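Local coordinates for maltose operon transcriptional repressor (Staphylococcus aureus subsp. aureus Mu50, PDB 3HCW), which probably represses transcription of the maltose operon, its C-terminal part having the periplasmic-binding-protein-like fold that serves as effector-sensing domain in LacI-type repressors, at residues Leu32-Thr37 / Tyr43-Thr48; Phe72-Ser77 / Asp81-Met86. All blocks are in the same frame, centred on the assembly; numbering follows the deposited sequence.

Both contacts pack a helix against the same parallel part of the mixed sheet, but from its two faces. Contact 1 sets helix 25-39 on strand 44-47, outermost within this chain, and is partly buried; contact 2 sets helix 82-89 on the inner strand 71-74 and the loop beyond it, and lies in the interior. Their centres lie about 16 Å apart, and they meet on the face covered by helix 25-39: Ile-34 CG2 lies 3.9 Å from Ile-73 CD1, and Ile-34 CD1 touches Leu-75 CD2. The chemistry changes with place. At the edge strand 103 Å² is buried by van der Waals contact alone, whereas contact 2 buries 251 Å² and adds a tyrosine-carboxylate hydrogen bond at a helix N-terminus.

Contact 1. Residues Leu32-Thr37 / Tyr43-Thr48; sequences LGISET and YGTQTT
Thr-45 meets the helix at Ser-35, and these two residues also make the closest backbone approach, with Thr-45 CA 6.3 Å from Ser-35 CA. The bond from Thr-45 CA to CB points at the helix, and at CB the chain forks. The methyl CG2 lies anti to the carbonyl carbon and carries most of the contact: it touches Ser-35 CA at 3.9 Å and, more loosely, Ile-34 CG2 at 4.3 Å, so it rests against the helix backbone. The hydroxyl branch, with chi1 at 68°, is turned between the backbone N and the carbonyl carbon; its OG1 comes no nearer than 4.1 Å to Ser-35 CB.

In the conformer described, one of two modelled for this serine, Ser-35 OG bonds to the carbonyl O of Leu-31 one turn earlier, and it stands 5.3 Å from Thr-45 OG1. Ile-34 and Thr-45 both pack on Leu-12 of the adjacent strand 9-13, which is paired with 44-47 in parallel. In chain order helix 25-39 lies between these two strands and is the main helix of a beta-alpha-beta crossover.

With 103 Å² buried, Ser-35 OG turned back to its own helix and Thr-45 OG1 meeting only the serine's CB, the chemistry suggests that helix and edge strand are joined by methyl-to-backbone packing rather than by polar bonds.

Contact 2. Residues Phe72-Ser77 / Asp81-Met86; sequences FILLYS and DPIKQM
Leu-74 reaches from the strand between two helix side chains, its CD1 lying 3.7 Å from Lys-84 CB and its CD2 3.7 Å from Ile-83 CD1. Leu-74 and Ile-83 run antiparallel past each other, while the lysine's aliphatic chain lies roughly perpendicular to Leu-74, so CD1 rests on the aliphatic root of the lysine, with Lys-84 CG at 3.9 Å.

Tyr-76 makes the polar half of the contact. Its CG sits between the backbone N and the carbonyl carbon (chi1 67°), and the ring runs out to meet the Asp-81 carboxylate coming the other way; OH donates to Asp-81 OD2 at 2.8 Å. That oxygen lies in the ring plane at the edge and is met on its syn side, with the donor 20° out of the carboxylate plane; ring and carboxylate planes are 70° apart. The partner oxygen, Asp-81 OD1, accepts a weak, bent N-cap bond from Lys-84 N at 3.3 Å. One buried carboxylate thus caps the helix and positions the phenol oxygen, its two oxygens serving different donors, which should hold the carboxylate's orientation. Ile-83 CG2 lies 3.0 Å from Tyr-76 OH, near the ring plane, a tight approach for a methyl.

The strand and helix open the beta-alpha-beta unit 71-74, 82-89, 94-97 of a Rossmann-like subdomain. Leu-74 also packs on Val-96 of strand 94-97, and both Leu-74 and Ile-83 on Val-13 of strand 9-13. Beside them helix 53-65 covers Phe-72 and Pro-82, while Leu-75 turns to helix 25-39 on the other face of the sheet.

Contact 1. Residues Leu32-Thr37 / Tyr43-Thr48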
loop_
_atom_site.group_PDB
_atom_site.type_symbol
_atom_site.label_atom_id
_atom_site.label_comp_id
_atom_site.label_asym_id
_atom_site.label_seq_id
_atom_site.Cartn_x
_atom_site.Cartn_y
_atom_site.Cartn_z
ATOM N N LEU A 32 4.042 7.259 9.076
ATOM C CA LEU A 32 5.275 7.921 8.600
ATOM C C LEU A 32 5.369 9.388 9.055
ATOM O O LEU A 32 6.422 9.845 9.523
ATOM C CB LEU A 32 5.390 7.836 7.070
ATOM C CG LEU A 32 6.640 8.421 6.399
ATOM C CD1 LEU A 32 7.879 7.592 6.702
ATOM C CD2 LEU A 32 6.446 8.526 4.905
ATOM N N GLY A 33 4.263 10.116 8.918
ATOM C CA GLY A 33 4.173 11.482 9.404
ATOM C C GLY A 33 4.461 11.578 10.893
ATOM O O GLY A 33 5.278 12.405 11.313
ATOM N N ILE A 34 3.809 10.727 11.695
ATOM C CA ILE A 34 4.055 10.719 13.138
ATOM C C ILE A 34 5.507 10.368 13.482
ATOM O O ILE A 34 6.160 11.092 14.229
ATOM C CB ILE A 34 3.131 9.736 13.887
ATOM C CG1 ILE A 34 1.682 10.200 13.813
ATOM C CG2 ILE A 34 3.578 9.599 15.370
ATOM C CD1 ILE A 34 0.693 9.095 13.837
ATOM N N SER A 35 6.001 9.276 12.904
ATOM C CA SER A 35 7.290 8.709 13.303
ATOM C C SER A 35 8.477 9.605 12.968
ATOM O O SER A 35 9.345 9.798 13.805
ATOM C CB SER A 35 7.487 7.312 12.712
ATOM O OG SER A 35 7.350 7.342 11.307
ATOM N N GLU A 36 8.506 10.160 11.756
ATOM C CA GLU A 36 9.623 11.018 11.362
ATOM C C GLU A 36 9.712 12.282 12.229
ATOM O O GLU A 36 10.805 12.705 12.579
ATOM C CB GLU A 36 9.606 11.335 9.857
ATOM C CG GLU A 36 8.627 12.411 9.399
ATOM C CD GLU A 36 8.242 12.272 7.932
ATOM O OE1 GLU A 36 7.068 12.544 7.593
ATOM O OE2 GLU A 36 9.109 11.882 7.120
ATOM N N THR A 37 8.563 12.842 12.604
ATOM C CA THR A 37 8.494 14.004 13.492
ATOM C C THR A 37 8.995 13.643 14.892
ATOM O O THR A 37 9.883 14.307 15.426
ATOM C CB THR A 37 7.059 14.568 13.533
ATOM O OG1 THR A 37 6.756 15.139 12.255
ATOM C CG2 THR A 37 6.873 15.639 14.643
ATOM N N TYR A 43 12.232 11.004 20.146
ATOM C CA TYR A 43 11.128 10.151 20.567
ATOM C C TYR A 43 10.965 8.944 19.662
ATOM O O TYR A 43 11.066 9.054 18.440
ATOM C CB TYR A 43 9.822 10.954 20.656
ATOM C CG TYR A 43 9.683 11.715 21.959
ATOM C CD1 TYR A 43 10.350 12.934 22.160
ATOM C CD2 TYR A 43 8.902 11.208 23.002
ATOM C CE1 TYR A 43 10.229 13.631 23.358
ATOM C CE2 TYR A 43 8.769 11.897 24.205
ATOM C CZ TYR A 43 9.432 13.105 24.374
ATOM O OH TYR A 43 9.309 13.781 25.563
ATOM N N GLY A 44 10.742 7.786 20.275
ATOM C CA GLY A 44 10.452 6.560 19.535
ATOM C C GLY A 44 8.950 6.377 19.453
ATOM O O GLY A 44 8.199 7.099 20.111
ATOM N N THR A 45 8.512 5.431 18.627
ATOM C CA THR A 45 7.087 5.133 18.463
ATOM C C THR A 45 6.820 3.639 18.593
ATOM O O THR A 45 7.689 2.820 18.299
ATOM C CB THR A 45 6.515 5.625 17.102
ATOM O OG1 THR A 45 7.071 4.862 16.027
ATOM C CG2 THR A 45 6.787 7.112 16.869
ATOM N N GLN A 46 5.611 3.292 19.027
ATOM C CA GLN A 46 5.219 1.894 19.178
ATOM C C GLN A 46 3.762 1.684 18.754
ATOM O O GLN A 46 2.818 2.001 19.501
ATOM C CB GLN A 46 5.450 1.429 20.615
ATOM C CG GLN A 46 5.484 -0.082 20.793
ATOM C CD GLN A 46 5.242 -0.502 22.236
ATOM O OE1 GLN A 46 5.909 -0.027 23.156
ATOM N NE2 GLN A 46 4.283 -1.396 22.437
ATOM N N THR A 47 3.613 1.152 17.543
ATOM C CA THR A 47 2.332 0.886 16.902
ATOM C C THR A 47 1.675 -0.377 17.469
ATOM O O THR A 47 2.294 -1.449 17.465
ATOM C CB THR A 47 2.548 0.689 15.378
ATOM O OG1 THR A 47 3.306 1.785 14.846
ATOM C CG2 THR A 47 1.229 0.585 14.639
ATOM N N THR A 48 0.427 -0.259 17.938
ATOM C CA THR A 48 -0.349 -1.432 18.393
ATOM C C THR A 48 -0.548 -2.420 17.243
ATOM O O THR A 48 -0.657 -2.015 16.077
ATOM C CB THR A 48 -1.740 -1.080 19.020
ATOM O OG1 THR A 48 -2.614 -0.530 18.026
ATOM C CG2 THR A 48 -1.609 -0.107 20.191
#

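Contact 2. Residues Phe72-Ser77 / Asp81-Met86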
loop_
_atom_site.group_PDB
_atom_site.type_symbol
_atom_site.label_atom_id
_atom_site.label_comp_id
_atom_site.label_asym_id
_atom_site.label_seq_id
_atom_site.Cartn_x
_atom_site.Cartn_y
_atom_site.Cartn_z
ATOM N N PHE A 72 0.095 8.803 24.016
ATOM C CA PHE A 72 -0.583 8.068 22.961
ATOM C C PHE A 72 -1.101 8.976 21.867
ATOM O O PHE A 72 -1.324 10.161 22.078
ATOM C CB PHE A 72 -1.748 7.281 23.542
ATOM C CG PHE A 72 -1.337 6.028 24.234
ATOM C CD1 PHE A 72 -1.212 4.849 23.521
ATOM C CD2 PHE A 72 -1.063 6.026 25.599
ATOM C CE1 PHE A 72 -0.838 3.659 24.152
ATOM C CE2 PHE A 72 -0.692 4.851 26.240
ATOM C CZ PHE A 72 -0.584 3.659 25.514
ATOM N N ILE A 73 -1.280 8.409 20.689
ATOM C CA ILE A 73 -1.996 9.077 19.617
ATOM C C ILE A 73 -3.013 8.054 19.128
ATOM O O ILE A 73 -2.620 7.019 18.581
ATOM C CB ILE A 73 -1.048 9.509 18.460
ATOM C CG1 ILE A 73 0.012 10.514 18.943
ATOM C CG2 ILE A 73 -1.838 10.096 17.303
ATOM C CD1 ILE A 73 0.959 10.982 17.844
ATOM N N LEU A 74 -4.303 8.309 19.377
ATOM C CA LEU A 74 -5.379 7.459 18.839
ATOM C C LEU A 74 -5.582 7.789 17.370
ATOM O O LEU A 74 -5.902 8.927 17.028
ATOM C CB LEU A 74 -6.699 7.675 19.579
ATOM C CG LEU A 74 -6.770 7.455 21.089
ATOM C CD1 LEU A 74 -8.190 7.616 21.560
ATOM C CD2 LEU A 74 -6.280 6.089 21.439
ATOM N N LEU A 75 -5.401 6.795 16.506
ATOM C CA LEU A 75 -5.474 7.000 15.059
ATOM C C LEU A 75 -6.886 6.855 14.475
ATOM O O LEU A 75 -7.041 6.623 13.277
ATOM C CB LEU A 75 -4.542 6.046 14.322
ATOM C CG LEU A 75 -3.011 6.113 14.270
ATOM C CD1 LEU A 75 -2.588 6.093 12.808
ATOM C CD2 LEU A 75 -2.426 7.301 14.930
ATOM N N TYR A 76 -7.904 7.002 15.319
ATOM C CA TYR A 76 -9.296 6.985 14.884
ATOM C C TYR A 76 -10.147 7.746 15.899
ATOM O O TYR A 76 -9.704 7.996 17.015
ATOM C CB TYR A 76 -9.801 5.541 14.728
ATOM C CG TYR A 76 -9.882 4.792 16.034
ATOM C CD1 TYR A 76 -8.789 4.071 16.514
ATOM C CD2 TYR A 76 -11.054 4.807 16.796
ATOM C CE1 TYR A 76 -8.861 3.392 17.720
ATOM C CE2 TYR A 76 -11.131 4.141 17.995
ATOM C CZ TYR A 76 -10.035 3.435 18.448
ATOM O OH TYR A 76 -10.126 2.768 19.632
ATOM N N SER A 77 -11.370 8.097 15.509
ATOM C CA SER A 77 -12.337 8.708 16.421
ATOM C C SER A 77 -13.646 7.921 16.401
ATOM O O SER A 77 -14.186 7.618 15.333
ATOM C CB SER A 77 -12.591 10.165 16.029
ATOM O OG SER A 77 -13.448 10.808 16.954
ATOM N N ASP A 81 -15.730 5.500 22.761
ATOM C CA ASP A 81 -14.549 4.669 22.576
ATOM C C ASP A 81 -14.019 4.322 23.970
ATOM O O ASP A 81 -13.638 5.220 24.729
ATOM C CB ASP A 81 -13.500 5.410 21.735
ATOM C CG ASP A 81 -12.297 4.545 21.378
ATOM O OD1 ASP A 81 -11.173 5.092 21.315
ATOM O OD2 ASP A 81 -12.466 3.329 21.148
ATOM N N PRO A 82 -14.041 3.021 24.325
ATOM C CA PRO A 82 -13.649 2.541 25.655
ATOM C C PRO A 82 -12.141 2.599 25.910
ATOM O O PRO A 82 -11.714 2.638 27.066
ATOM C CB PRO A 82 -14.133 1.082 25.669
ATOM C CG PRO A 82 -14.986 0.918 24.445
ATOM C CD PRO A 82 -14.474 1.910 23.462
ATOM N N ILE A 83 -11.351 2.590 24.840
ATOM C CA ILE A 83 -9.903 2.750 24.956
ATOM C C ILE A 83 -9.519 4.241 25.070
ATOM O O ILE A 83 -8.526 4.572 25.706
ATOM C CB ILE A 83 -9.128 1.927 23.861
ATOM C CG1 ILE A 83 -7.611 1.929 24.095
ATOM C CG2 ILE A 83 -9.462 2.388 22.485
ATOM C CD1 ILE A 83 -6.831 2.949 23.270
ATOM N N LYS A 84 -10.327 5.129 24.487
ATOM C CA LYS A 84 -10.234 6.564 24.779
ATOM C C LYS A 84 -10.637 6.823 26.235
ATOM O O LYS A 84 -10.041 7.672 26.898
ATOM C CB LYS A 84 -11.101 7.390 23.819
ATOM C CG LYS A 84 -10.941 8.919 23.950
ATOM C CD LYS A 84 -11.610 9.683 22.804
ATOM C CE LYS A 84 -13.126 9.756 22.961
ATOM N NZ LYS A 84 -13.785 10.308 21.744
ATOM N N GLN A 85 -11.639 6.084 26.721
ATOM C CA GLN A 85 -12.032 6.114 28.138
ATOM C C GLN A 85 -10.947 5.591 29.083
ATOM O O GLN A 85 -10.782 6.111 30.188
ATOM C CB GLN A 85 -13.335 5.340 28.374
ATOM C CG GLN A 85 -14.568 6.226 28.516
ATOM C CD GLN A 85 -14.430 7.275 29.615
ATOM O OE1 GLN A 85 -14.587 8.474 29.366
ATOM N NE2 GLN A 85 -14.131 6.830 30.835
ATOM N N MET A 86 -10.219 4.568 28.631
ATOM C CA MET A 86 -9.093 3.989 29.372
ATOM C C MET A 86 -8.018 5.045 29.649
ATOM O O MET A 86 -7.644 5.252 30.802
ATOM C CB MET A 86 -8.518 2.787 28.602
ATOM C CG MET A 86 -7.365 2.030 29.275
ATOM S SD MET A 86 -6.908 0.598 28.274
ATOM C CE MET A 86 -8.194 -0.537 28.783
#